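Putative uncharacterized protein PH0242 (Pyrococcus horikoshii, PDB 3VU1) is an archaeal AglB protein of the oligosaccharyltransferase family, represented by its C-terminal globular domain, which holds a bound calcium ion. Local coordinates at residues A229-S234 with Y282-G287; N235-Y240 with E249-A254; G370-L375 with N441-K446; D388-A393 with I422-E427. All blocks are in the same frame, centred on the assembly; numbering follows the deposited sequence.

Contact 1: residues A229-S234 with Y282-G287; sequences AEKLFS and YISAFG. With CA (calcium ion), chain C.
S284 turns OG anti to its backbone N (chi1 170°) and meets the side chain of K231 on the neighbouring helix. L232 likewise has CG anti to its backbone N (chi1 -167°), and F286 does the same. These last two side chains run side by side in the same direction. S284 OG lies 3.3 Å from K231 CB. One carbon further on, K231 CG is 3.8 Å from S284 CB. S234 closes the group from the helix, with its OG 3.6 Å from S284 CB. L232 CD1 approaches F286 CE1 obliquely at 3.8 Å.

The helix segment and the strand before F286 cross at 75°, with their axes 8.1 Å apart at closest approach. The S234 hydroxyl is tied back to its own helix, where OG donates to a lone pair of K231 O at 2.8 Å. That carbonyl also accepts from S234 N. S284 OG finds its polar partner in the side-chain amide of N235, the next helix residue.

A285 points its CB away from the helix, but its carbonyl O binds the calcium ion at 2.3 Å. E76, H319 and E322 supply further ligands, and E322 also makes a long, weak ion pair with K231 NZ.

No polar bond joins the two segments. The serine oxygens pack against carbons of the facing segment, and their hydrogen bonds go to K231 O and N235. The strand itself contributes a neutral backbone oxygen to the calcium, and the carboxylates of E76 and E322 probably supply the negative charge.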
loop_
_atom_site.group_PDB
_atom_site.type_symbol
_atom_site.label_atom_id
_atom_site.label_comp_id
_atom_site.label_asym_id
_atom_site.label_seq_id
_atom_site.Cartn_x
_atom_site.Cartn_y
_atom_site.Cartn_z
ATOM N N ALA A 229 0.913 10.836 -6.090
ATOM C CA ALA A 229 -0.317 10.150 -6.440
ATOM C C ALA A 229 -0.101 9.225 -7.643
ATOM O O ALA A 229 -0.527 8.063 -7.633
ATOM C CB ALA A 229 -1.431 11.135 -6.704
ATOM N N GLU A 230 0.590 9.726 -8.662
ATOM C CA GLU A 230 0.805 8.951 -9.884
ATOM C C GLU A 230 1.627 7.688 -9.610
ATOM O O GLU A 230 1.357 6.627 -10.190
ATOM C CB GLU A 230 1.461 9.820 -10.958
ATOM C CG GLU A 230 0.715 9.815 -12.286
ATOM C CD GLU A 230 1.611 10.119 -13.491
ATOM O OE1 GLU A 230 1.408 9.472 -14.560
ATOM O OE2 GLU A 230 2.525 10.988 -13.371
ATOM N N LYS A 231 2.623 7.799 -8.723
ATOM C CA LYS A 231 3.464 6.657 -8.378
ATOM C C LYS A 231 2.672 5.660 -7.577
ATOM O O LYS A 231 2.643 4.474 -7.922
ATOM C CB LYS A 231 4.689 7.072 -7.590
ATOM C CG LYS A 231 5.724 7.864 -8.352
ATOM C CD LYS A 231 6.359 8.828 -7.378
ATOM C CE LYS A 231 7.717 8.361 -6.904
ATOM N NZ LYS A 231 8.789 8.924 -7.774
ATOM N N LEU A 232 2.024 6.151 -6.519
ATOM C CA LEU A 232 1.118 5.326 -5.730
ATOM C C LEU A 232 0.215 4.445 -6.573
ATOM O O LEU A 232 0.093 3.245 -6.303
ATOM C CB LEU A 232 0.260 6.163 -4.803
ATOM C CG LEU A 232 -0.491 5.372 -3.708
ATOM C CD1 LEU A 232 0.460 4.886 -2.620
ATOM C CD2 LEU A 232 -1.566 6.233 -3.072
ATOM N N PHE A 233 -0.409 5.012 -7.601
ATOM C CA PHE A 233 -1.358 4.223 -8.395
ATOM C C PHE A 233 -0.675 3.152 -9.228
ATOM O O PHE A 233 -1.315 2.247 -9.690
ATOM C CB PHE A 233 -2.299 5.101 -9.224
ATOM C CG PHE A 233 -3.210 5.954 -8.390
ATOM C CD1 PHE A 233 -3.308 7.320 -8.608
ATOM C CD2 PHE A 233 -3.955 5.395 -7.353
ATOM C CE1 PHE A 233 -4.140 8.118 -7.810
ATOM C CE2 PHE A 233 -4.783 6.177 -6.567
ATOM C CZ PHE A 233 -4.872 7.542 -6.788
ATOM N N SER A 234 0.627 3.207 -9.404
ATOM C CA SER A 234 1.293 2.070 -10.040
ATOM C C SER A 234 1.693 0.977 -9.011
ATOM O O SER A 234 1.919 -0.191 -9.384
ATOM C CB SER A 234 2.504 2.549 -10.849
ATOM O OG SER A 234 3.586 2.934 -10.004
ATOM N N TYR A 282 9.620 5.048 -16.035
ATOM C CA TYR A 282 9.536 5.841 -14.808
ATOM C C TYR A 282 9.130 4.914 -13.674
ATOM O O TYR A 282 8.029 4.370 -13.660
ATOM C CB TYR A 282 8.521 6.960 -14.950
ATOM C CG TYR A 282 8.940 8.063 -15.879
ATOM C CD1 TYR A 282 8.922 7.873 -17.272
ATOM C CD2 TYR A 282 9.338 9.315 -15.381
ATOM C CE1 TYR A 282 9.296 8.889 -18.135
ATOM C CE2 TYR A 282 9.714 10.344 -16.241
ATOM C CZ TYR A 282 9.691 10.123 -17.612
ATOM O OH TYR A 282 10.047 11.120 -18.479
ATOM N N ILE A 283 10.038 4.730 -12.730
ATOM C CA ILE A 283 9.904 3.690 -11.726
ATOM C C ILE A 283 9.442 4.244 -10.385
ATOM O O ILE A 283 9.948 5.263 -9.898
ATOM C CB ILE A 283 11.220 2.914 -11.594
ATOM C CG1 ILE A 283 11.376 2.049 -12.854
ATOM C CG2 ILE A 283 11.246 2.103 -10.303
ATOM C CD1 ILE A 283 12.632 1.202 -12.939
ATOM N N SER A 284 8.454 3.582 -9.805
ATOM C CA SER A 284 8.066 3.859 -8.434
ATOM C C SER A 284 8.431 2.680 -7.534
ATOM O O SER A 284 7.933 1.578 -7.732
ATOM C CB SER A 284 6.580 4.159 -8.373
ATOM O OG SER A 284 6.162 4.194 -7.036
ATOM N N ALA A 285 9.345 2.896 -6.590
ATOM C CA ALA A 285 9.706 1.857 -5.613
ATOM C C ALA A 285 9.098 2.189 -4.254
ATOM O O ALA A 285 9.390 3.251 -3.660
ATOM C CB ALA A 285 11.216 1.687 -5.505
ATOM N N PHE A 286 8.247 1.289 -3.771
ATOM C CA PHE A 286 7.441 1.581 -2.594
ATOM C C PHE A 286 7.899 0.917 -1.274
ATOM O O PHE A 286 7.649 -0.269 -1.018
ATOM C CB PHE A 286 5.955 1.256 -2.853
ATOM C CG PHE A 286 5.046 1.834 -1.809
ATOM C CD1 PHE A 286 4.537 3.124 -1.956
ATOM C CD2 PHE A 286 4.760 1.114 -0.641
ATOM C CE1 PHE A 286 3.720 3.664 -0.983
ATOM C CE2 PHE A 286 3.960 1.658 0.338
ATOM C CZ PHE A 286 3.437 2.933 0.164
ATOM N N GLY A 287 8.531 1.692 -0.410
ATOM C CA GLY A 287 8.915 1.167 0.890
ATOM C C GLY A 287 10.250 0.453 0.985
ATOM O O GLY A 287 10.825 0.401 2.069
HETATM CA CA CA C . 8.887 5.509 -3.554
#

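Contact 2: residues N235-Y240 with E249-A254; sequences NFIPVY and EFRPFA
R251 crosses I237 at a slant. Its CB sits 4.0 Å from N235 O. The chain is extended from CG to NE, and CD reaches to 3.9 Å from I237 CG1. NE forms a salt bridge to E249 OE2 on its own segment, at 2.7 Å, approaching from above the carboxylate plane. At the tip the guanidinium lays one face on I237, with NH1 3.5 Å from I237 CG1. The head group is thus gripped by a charge on one strand and backed by an aliphatic branch of the other.

The backbones pair as well. R251 N donates to N235 O at 2.7 Å. I237 N donates to E249 O at 3.0 Å, and E249 N returns a bond to I237 O at 2.9 Å. The side chains of F236 and F250 project from the face opposite I237 and E249. F236 CZ is 3.5 Å from F250 CD1, and the ring planes are inclined at 47°.

F236 is the first residue to leave the helix, so the ladder starts directly at the helix end. Farther along, V239 and Y240 both face V247 in a classic beta bulge. This is the antiparallel beta hairpin of strands 236-242 and 245-250.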
loop_
_atom_site.group_PDB
_atom_site.type_symbol
_atom_site.label_atom_id
_atom_site.label_comp_id
_atom_site.label_asym_id
_atom_site.label_seq_id
_atom_site.Cartn_x
_atom_site.Cartn_y
_atom_site.Cartn_z
ATOM N N ASN A 235 1.803 1.353 -7.730
ATOM C CA ASN A 235 2.076 0.362 -6.673
ATOM C C ASN A 235 0.841 -0.418 -6.186
ATOM O O ASN A 235 0.959 -1.549 -5.694
ATOM C CB ASN A 235 2.752 1.041 -5.502
ATOM C CG ASN A 235 4.048 1.669 -5.903
ATOM O OD1 ASN A 235 4.957 0.989 -6.372
ATOM N ND2 ASN A 235 4.134 2.962 -5.758
ATOM N N PHE A 236 -0.330 0.210 -6.352
ATOM C CA PHE A 236 -1.644 -0.331 -5.959
ATOM C C PHE A 236 -2.592 -0.317 -7.141
ATOM O O PHE A 236 -3.104 0.735 -7.509
ATOM C CB PHE A 236 -2.211 0.468 -4.767
ATOM C CG PHE A 236 -1.350 0.362 -3.545
ATOM C CD1 PHE A 236 -0.249 1.209 -3.375
ATOM C CD2 PHE A 236 -1.594 -0.638 -2.588
ATOM C CE1 PHE A 236 0.576 1.083 -2.260
ATOM C CE2 PHE A 236 -0.773 -0.770 -1.463
ATOM C CZ PHE A 236 0.319 0.085 -1.305
ATOM N N ILE A 237 -2.791 -1.494 -7.723
ATOM C CA ILE A 237 -3.612 -1.697 -8.924
ATOM C C ILE A 237 -5.023 -2.208 -8.575
ATOM O O ILE A 237 -5.164 -3.271 -7.970
ATOM C CB ILE A 237 -2.894 -2.717 -9.850
ATOM C CG1 ILE A 237 -1.537 -2.163 -10.288
ATOM C CG2 ILE A 237 -3.736 -3.088 -11.066
ATOM C CD1 ILE A 237 -1.577 -0.692 -10.679
ATOM N N PRO A 238 -6.075 -1.464 -8.946
ATOM C CA PRO A 238 -7.411 -2.026 -8.616
ATOM C C PRO A 238 -7.610 -3.262 -9.421
ATOM O O PRO A 238 -7.567 -3.179 -10.623
ATOM C CB PRO A 238 -8.410 -0.966 -9.098
ATOM C CG PRO A 238 -7.623 0.040 -9.851
ATOM C CD PRO A 238 -6.152 -0.124 -9.557
ATOM N N VAL A 239 -7.768 -4.407 -8.786
ATOM C CA VAL A 239 -8.035 -5.630 -9.535
ATOM C C VAL A 239 -9.485 -6.106 -9.416
ATOM O O VAL A 239 -9.900 -6.970 -10.186
ATOM C CB VAL A 239 -7.108 -6.783 -9.121
ATOM C CG1 VAL A 239 -5.698 -6.534 -9.633
ATOM C CG2 VAL A 239 -7.143 -6.982 -7.600
ATOM N N TYR A 240 -10.233 -5.580 -8.443
ATOM C CA TYR A 240 -11.636 -5.952 -8.222
ATOM C C TYR A 240 -12.272 -4.909 -7.341
ATOM O O TYR A 240 -11.625 -4.404 -6.416
ATOM C CB TYR A 240 -11.755 -7.317 -7.544
ATOM C CG TYR A 240 -13.178 -7.802 -7.399
ATOM C CD1 TYR A 240 -13.855 -7.739 -6.178
ATOM C CD2 TYR A 240 -13.850 -8.333 -8.485
ATOM C CE1 TYR A 240 -15.164 -8.193 -6.061
ATOM C CE2 TYR A 240 -15.140 -8.794 -8.383
ATOM C CZ TYR A 240 -15.808 -8.721 -7.186
ATOM O OH TYR A 240 -17.115 -9.183 -7.154
ATOM N N GLU A 249 -3.958 -4.866 -5.858
ATOM C CA GLU A 249 -2.754 -5.700 -5.877
ATOM C C GLU A 249 -1.574 -4.795 -5.553
ATOM O O GLU A 249 -1.507 -3.635 -6.020
ATOM C CB GLU A 249 -2.556 -6.333 -7.231
ATOM C CG GLU A 249 -1.197 -6.953 -7.469
ATOM C CD GLU A 249 -1.031 -7.460 -8.908
ATOM O OE1 GLU A 249 -1.987 -8.029 -9.467
ATOM O OE2 GLU A 249 0.064 -7.312 -9.499
ATOM N N PHE A 250 -0.676 -5.295 -4.705
ATOM C CA PHE A 250 0.497 -4.532 -4.334
ATOM C C PHE A 250 1.645 -4.949 -5.211
ATOM O O PHE A 250 1.933 -6.144 -5.335
ATOM C CB PHE A 250 0.844 -4.749 -2.879
ATOM C CG PHE A 250 2.092 -4.041 -2.421
ATOM C CD1 PHE A 250 2.158 -2.642 -2.394
ATOM C CD2 PHE A 250 3.198 -4.779 -1.963
ATOM C CE1 PHE A 250 3.300 -2.000 -1.932
ATOM C CE2 PHE A 250 4.343 -4.139 -1.522
ATOM C CZ PHE A 250 4.388 -2.755 -1.493
ATOM N N ARG A 251 2.270 -3.949 -5.837
ATOM C CA ARG A 251 3.487 -4.148 -6.597
ATOM C C ARG A 251 4.496 -3.202 -6.032
ATOM O O ARG A 251 4.429 -1.989 -6.280
ATOM C CB ARG A 251 3.248 -3.845 -8.053
ATOM C CG ARG A 251 2.294 -4.808 -8.721
ATOM C CD ARG A 251 1.824 -4.209 -10.017
ATOM N NE ARG A 251 1.084 -5.174 -10.812
ATOM C CZ ARG A 251 0.527 -4.896 -11.987
ATOM N NH1 ARG A 251 0.644 -3.684 -12.518
ATOM N NH2 ARG A 251 -0.110 -5.849 -12.640
ATOM N N PRO A 252 5.416 -3.734 -5.227
ATOM C CA PRO A 252 6.414 -2.868 -4.565
ATOM C C PRO A 252 7.307 -2.123 -5.583
ATOM O O PRO A 252 7.687 -0.969 -5.338
ATOM C CB PRO A 252 7.223 -3.832 -3.690
ATOM C CG PRO A 252 6.952 -5.209 -4.242
ATOM C CD PRO A 252 5.609 -5.171 -4.937
ATOM N N PHE A 253 7.611 -2.757 -6.714
ATOM C CA PHE A 253 8.379 -2.089 -7.790
ATOM C C PHE A 253 7.563 -1.974 -9.075
ATOM O O PHE A 253 7.253 -2.954 -9.728
ATOM C CB PHE A 253 9.714 -2.802 -8.035
ATOM C CG PHE A 253 10.458 -3.072 -6.775
ATOM C CD1 PHE A 253 10.550 -4.374 -6.267
ATOM C CD2 PHE A 253 11.012 -2.018 -6.044
ATOM C CE1 PHE A 253 11.225 -4.623 -5.071
ATOM C CE2 PHE A 253 11.661 -2.261 -4.844
ATOM C CZ PHE A 253 11.765 -3.567 -4.357
ATOM N N ALA A 254 7.210 -0.756 -9.422
ATOM C CA ALA A 254 6.297 -0.555 -10.524
ATOM C C ALA A 254 6.744 0.583 -11.448
ATOM O O ALA A 254 7.560 1.456 -11.068
ATOM C CB ALA A 254 4.906 -0.279 -9.997
#

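Contact 3: residues G370-L375 with N441-K446; sequences GESGRL and NAEMPK
R374 lays its CG against N441 OD1, 3.7 Å away, and the two side chains cross with guanidinium and amide planes 74° apart. They form a non-hydrogen-bonded pair in the antiparallel ladder of strands 372-381 and 434-443, within the Peripheral 2 domain. S372 and E443 make the other such pair on the same face, where S372 OG lies 4.2 Å from E443 CG.

Between them G373 and A442 form the hydrogen-bonded pair. A442 N donates to G373 O at 2.9 Å, and G373 N donates to A442 O at 3.1 Å. G373 has no side chain on the face where A442 projects. There the apolar neighbour of A442 is L375, with CD2 4.4 Å from A442 CB. L425 of strand 412-431 packs on both residues from across this face, and M367 covers A442 and M444 from a loop.

The N357 side chain bonds S372 O and R374 N, at the backbone edge turned away from N441-K446. E371 OE1 accepts from R368 N.

Past the strand ends the pairing continues in the loops. M444 N donates to E371 O at 3.2 Å. The last bond runs from G370 N to M444 O at 2.9 Å, with the donor 59° above the carbonyl plane and M444 CB 3.5 Å from the same G370 N.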
loop_
_atom_site.group_PDB
_atom_site.type_symbol
_atom_site.label_atom_id
_atom_site.label_comp_id
_atom_site.label_asym_id
_atom_site.label_seq_id
_atom_site.Cartn_x
_atom_site.Cartn_y
_atom_site.Cartn_z
ATOM N N GLY A 370 19.820 -15.989 22.509
ATOM C CA GLY A 370 20.507 -17.024 23.282
ATOM C C GLY A 370 20.075 -18.467 23.040
ATOM O O GLY A 370 20.906 -19.365 23.112
ATOM N N GLU A 371 18.790 -18.697 22.747
ATOM C CA GLU A 371 18.238 -20.062 22.582
ATOM C C GLU A 371 18.860 -20.849 21.439
ATOM O O GLU A 371 19.511 -20.268 20.584
ATOM C CB GLU A 371 16.729 -20.015 22.420
ATOM C CG GLU A 371 16.013 -19.640 23.711
ATOM C CD GLU A 371 14.520 -19.379 23.531
ATOM O OE1 GLU A 371 13.944 -19.736 22.466
ATOM O OE2 GLU A 371 13.926 -18.809 24.476
ATOM N N SER A 372 18.680 -22.171 21.437
ATOM C CA SER A 372 19.265 -23.037 20.407
ATOM C C SER A 372 18.331 -24.186 20.110
ATOM O O SER A 372 17.475 -24.491 20.941
ATOM C CB SER A 372 20.610 -23.586 20.864
ATOM O OG SER A 372 21.541 -22.532 21.069
ATOM N N GLY A 373 18.472 -24.813 18.933
ATOM C CA GLY A 373 17.737 -26.065 18.639
ATOM C C GLY A 373 17.230 -26.444 17.251
ATOM O O GLY A 373 17.419 -25.729 16.276
ATOM N N ARG A 374 16.593 -27.605 17.166
ATOM C CA ARG A 374 15.984 -28.040 15.933
ATOM C C ARG A 374 14.701 -27.267 15.691
ATOM O O ARG A 374 13.815 -27.212 16.553
ATOM C CB ARG A 374 15.729 -29.539 15.940
ATOM C CG ARG A 374 16.847 -30.329 15.271
ATOM C CD ARG A 374 16.628 -31.832 15.396
ATOM N NE ARG A 374 15.237 -32.191 15.121
ATOM C CZ ARG A 374 14.826 -32.814 14.023
ATOM N NH1 ARG A 374 13.531 -33.086 13.861
ATOM N NH2 ARG A 374 15.709 -33.170 13.093
ATOM N N LEU A 375 14.638 -26.652 14.509
ATOM C CA LEU A 375 13.532 -25.806 14.096
ATOM C C LEU A 375 12.872 -26.487 12.937
ATOM O O LEU A 375 13.560 -26.857 11.982
ATOM C CB LEU A 375 14.072 -24.442 13.668
ATOM C CG LEU A 375 13.232 -23.468 12.831
ATOM C CD1 LEU A 375 12.090 -22.863 13.644
ATOM C CD2 LEU A 375 14.132 -22.378 12.243
ATOM N N ASN A 441 19.256 -26.503 12.344
ATOM C CA ASN A 441 19.741 -26.078 13.664
ATOM C C ASN A 441 19.791 -24.565 13.735
ATOM O O ASN A 441 20.294 -23.905 12.816
ATOM C CB ASN A 441 21.131 -26.650 13.967
ATOM C CG ASN A 441 21.109 -28.140 14.295
ATOM O OD1 ASN A 441 20.082 -28.709 14.699
ATOM N ND2 ASN A 441 22.261 -28.778 14.134
ATOM N N ALA A 442 19.289 -24.010 14.833
ATOM C CA ALA A 442 19.138 -22.561 14.935
ATOM C C ALA A 442 19.775 -21.954 16.183
ATOM O O ALA A 442 19.501 -22.389 17.301
ATOM C CB ALA A 442 17.663 -22.187 14.847
ATOM N N GLU A 443 20.598 -20.928 15.977
ATOM C CA GLU A 443 21.285 -20.241 17.064
ATOM C C GLU A 443 20.885 -18.748 17.124
ATOM O O GLU A 443 21.206 -17.960 16.230
ATOM C CB GLU A 443 22.786 -20.353 16.808
ATOM C CG GLU A 443 23.687 -20.746 17.974
ATOM C CD GLU A 443 25.055 -21.218 17.464
ATOM O OE1 GLU A 443 25.395 -22.419 17.624
ATOM O OE2 GLU A 443 25.792 -20.396 16.862
ATOM N N MET A 444 20.188 -18.350 18.176
ATOM C CA MET A 444 19.963 -16.928 18.411
ATOM C C MET A 444 21.158 -16.340 19.159
ATOM O O MET A 444 21.467 -16.771 20.275
ATOM C CB MET A 444 18.689 -16.687 19.236
ATOM C CG MET A 444 17.388 -16.694 18.452
ATOM S SD MET A 444 17.121 -15.228 17.432
ATOM C CE MET A 444 16.772 -13.935 18.617
ATOM N N PRO A 445 21.836 -15.353 18.558
ATOM C CA PRO A 445 22.855 -14.651 19.329
ATOM C C PRO A 445 22.192 -13.993 20.515
ATOM O O PRO A 445 21.127 -13.414 20.362
ATOM C CB PRO A 445 23.343 -13.567 18.367
ATOM C CG PRO A 445 22.951 -14.041 17.012
ATOM C CD PRO A 445 21.683 -14.812 17.202
ATOM N N LYS A 446 22.777 -14.097 21.698
ATOM C CA LYS A 446 22.281 -13.308 22.832
ATOM C C LYS A 446 22.522 -11.817 22.508
ATOM O O LYS A 446 23.468 -11.478 21.779
ATOM C CB LYS A 446 22.903 -13.780 24.173
ATOM C CG LYS A 446 24.422 -13.618 24.409
ATOM C CD LYS A 446 25.356 -13.849 23.204
ATOM C CE LYS A 446 25.520 -15.302 22.737
ATOM N NZ LYS A 446 26.581 -16.074 23.447
#

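Contact 4: residues D388-A393 with I422-E427; sequences DLYLRA and ITKLKE
L391 O is gripped by two backbone donors, I422 N at 2.7 Å and T423 N at a weak 3.5 Å. Both residues face L391, which makes a classic beta bulge. A second one lies opposite L389, where L425 N donates to L389 O at 2.7 Å and L389 N donates to K426 O at 3.0 Å.

Between the bulges K424 crosses Y390. The lysine CG is anti to its backbone N (chi1 -161°) and sits over one face of the tyrosine ring in a CH-pi contact, offset toward the rim and 4.0 Å from the Y390 centroid. The extended chain then carries NZ past the hydroxyl to two acids. K424 NZ bonds E427 OE2 at 2.9 Å and forms a longer salt bridge to D388 OD1 at 3.5 Å. The lysine probably eases the repulsion between the two carboxylates. D388 OD2 is held by G428 N.

On the other face L425 wedges between two leucines, with its CD1 3.7 Å from L391 CD2.

These segments form the hairpin of strands 385-401 and 412-431. Strand 464-487 pairs with strand 385-401, and R392 forms a salt bridge to E472 on it and also bonds S81 O. V440 of strand 434-443 packs on L389 and L425, while M444 touches L391.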
loop_
_atom_site.group_PDB
_atom_site.type_symbol
_atom_site.label_atom_id
_atom_site.label_comp_id
_atom_site.label_asym_id
_atom_site.label_seq_id
_atom_site.Cartn_x
_atom_site.Cartn_y
_atom_site.Cartn_z
ATOM N N ASP A 388 17.638 -18.912 0.646
ATOM C CA ASP A 388 18.376 -18.856 1.881
ATOM C C ASP A 388 17.344 -18.639 2.997
ATOM O O ASP A 388 16.307 -17.991 2.771
ATOM C CB ASP A 388 19.383 -17.710 1.830
ATOM C CG ASP A 388 20.494 -17.951 0.808
ATOM O OD1 ASP A 388 21.303 -17.016 0.589
ATOM O OD2 ASP A 388 20.555 -19.070 0.229
ATOM N N LEU A 389 17.598 -19.211 4.177
ATOM C CA LEU A 389 16.696 -19.042 5.317
ATOM C C LEU A 389 17.345 -18.169 6.376
ATOM O O LEU A 389 18.433 -18.480 6.828
ATOM C CB LEU A 389 16.325 -20.396 5.897
ATOM C CG LEU A 389 15.589 -20.454 7.244
ATOM C CD1 LEU A 389 14.270 -19.680 7.229
ATOM C CD2 LEU A 389 15.399 -21.907 7.696
ATOM N N TYR A 390 16.693 -17.079 6.766
ATOM C CA TYR A 390 17.247 -16.227 7.812
ATOM C C TYR A 390 16.341 -16.168 9.026
ATOM O O TYR A 390 15.161 -16.552 8.965
ATOM C CB TYR A 390 17.429 -14.782 7.331
ATOM C CG TYR A 390 18.452 -14.560 6.258
ATOM C CD1 TYR A 390 18.188 -14.908 4.928
ATOM C CD2 TYR A 390 19.675 -13.972 6.558
ATOM C CE1 TYR A 390 19.125 -14.687 3.937
ATOM C CE2 TYR A 390 20.613 -13.759 5.572
ATOM C CZ TYR A 390 20.336 -14.115 4.271
ATOM O OH TYR A 390 21.275 -13.901 3.294
ATOM N N LEU A 391 16.895 -15.652 10.119
ATOM C CA LEU A 391 16.071 -15.181 11.205
ATOM C C LEU A 391 16.072 -13.677 11.071
ATOM O O LEU A 391 17.147 -13.058 10.977
ATOM C CB LEU A 391 16.604 -15.606 12.578
ATOM C CG LEU A 391 16.564 -17.090 12.999
ATOM C CD1 LEU A 391 16.903 -17.165 14.486
ATOM C CD2 LEU A 391 15.231 -17.786 12.720
ATOM N N ARG A 392 14.866 -13.105 11.054
ATOM C CA ARG A 392 14.681 -11.687 10.810
ATOM C C ARG A 392 14.008 -11.034 11.984
ATOM O O ARG A 392 13.031 -11.558 12.506
ATOM C CB ARG A 392 13.844 -11.433 9.537
ATOM C CG ARG A 392 14.006 -10.006 9.010
ATOM C CD ARG A 392 12.972 -9.652 7.964
ATOM N NE ARG A 392 11.621 -9.894 8.463
ATOM C CZ ARG A 392 10.556 -10.111 7.698
ATOM N NH1 ARG A 392 10.652 -10.128 6.371
ATOM N NH2 ARG A 392 9.400 -10.340 8.273
ATOM N N ALA A 393 14.519 -9.878 12.385
ATOM C CA ALA A 393 13.858 -9.103 13.428
ATOM C C ALA A 393 13.028 -7.972 12.827
ATOM O O ALA A 393 13.427 -7.380 11.799
ATOM C CB ALA A 393 14.880 -8.541 14.419
ATOM N N ILE A 422 18.992 -11.177 11.543
ATOM C CA ILE A 422 19.758 -11.538 12.740
ATOM C C ILE A 422 20.859 -12.528 12.356
ATOM O O ILE A 422 22.023 -12.295 12.642
ATOM C CB ILE A 422 18.855 -12.155 13.836
ATOM C CG1 ILE A 422 17.720 -11.204 14.214
ATOM C CG2 ILE A 422 19.659 -12.520 15.080
ATOM C CD1 ILE A 422 16.464 -11.948 14.615
ATOM N N THR A 423 20.483 -13.618 11.687
ATOM C CA THR A 423 21.418 -14.665 11.347
ATOM C C THR A 423 20.894 -15.476 10.174
ATOM O O THR A 423 19.678 -15.618 9.996
ATOM C CB THR A 423 21.664 -15.617 12.539
ATOM O OG1 THR A 423 22.682 -16.550 12.186
ATOM C CG2 THR A 423 20.395 -16.423 12.901
ATOM N N LYS A 424 21.824 -16.017 9.391
ATOM C CA LYS A 424 21.519 -16.868 8.255
ATOM C C LYS A 424 21.510 -18.284 8.769
ATOM O O LYS A 424 22.398 -18.656 9.499
ATOM C CB LYS A 424 22.617 -16.706 7.212
ATOM C CG LYS A 424 22.241 -17.148 5.814
ATOM C CD LYS A 424 23.307 -16.609 4.879
ATOM C CE LYS A 424 22.953 -16.833 3.426
ATOM N NZ LYS A 424 24.113 -16.493 2.558
ATOM N N LEU A 425 20.506 -19.075 8.422
ATOM C CA LEU A 425 20.405 -20.417 8.986
ATOM C C LEU A 425 20.813 -21.505 8.022
ATOM O O LEU A 425 21.227 -22.578 8.452
ATOM C CB LEU A 425 18.996 -20.718 9.510
ATOM C CG LEU A 425 18.369 -19.961 10.677
ATOM C CD1 LEU A 425 16.969 -20.509 10.920
ATOM C CD2 LEU A 425 19.208 -20.043 11.938
ATOM N N LYS A 426 20.669 -21.247 6.728
ATOM C CA LYS A 426 20.959 -22.252 5.699
ATOM C C LYS A 426 21.001 -21.594 4.326
ATOM O O LYS A 426 20.156 -20.755 4.014
ATOM C CB LYS A 426 19.901 -23.372 5.727
ATOM C CG LYS A 426 20.106 -24.512 4.738
ATOM C CD LYS A 426 21.216 -25.472 5.155
ATOM C CE LYS A 426 20.823 -26.913 4.861
ATOM N NZ LYS A 426 19.605 -27.299 5.640
ATOM N N GLU A 427 21.994 -21.963 3.523
ATOM C CA GLU A 427 22.085 -21.523 2.140
ATOM C C GLU A 427 21.486 -22.604 1.266
ATOM O O GLU A 427 21.439 -23.757 1.660
ATOM C CB GLU A 427 23.537 -21.320 1.729
ATOM C CG GLU A 427 24.215 -20.124 2.360
ATOM C CD GLU A 427 25.550 -19.776 1.712
ATOM O OE1 GLU A 427 26.114 -20.622 0.967
ATOM O OE2 GLU A 427 26.038 -18.642 1.960
#

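In the fold
The four contacts fall into two groups. Contacts 1 and 2 have centres 9 Å apart and share the junction of helix 228-235 with strand 236-242. S284 N lies 2.6 Å from A254 O, a probable hydrogen bond between neighbouring strands of one sheet. Contact 1 supplies a calcium ligand, and the N235 side chain of contact 2 is about 6 Å from the ion. Contacts 3 and 4, with centres 11 Å apart, belong to the Peripheral 2 domain. They meet where M444 SD is 3.5 Å from L391 CD1 and L375 CD2 is 3.6 Å from L425 CD1. Nearest atoms of contacts 1 and 4 are about 11 Å apart, and those of contacts 1 and 3 about 23 Å.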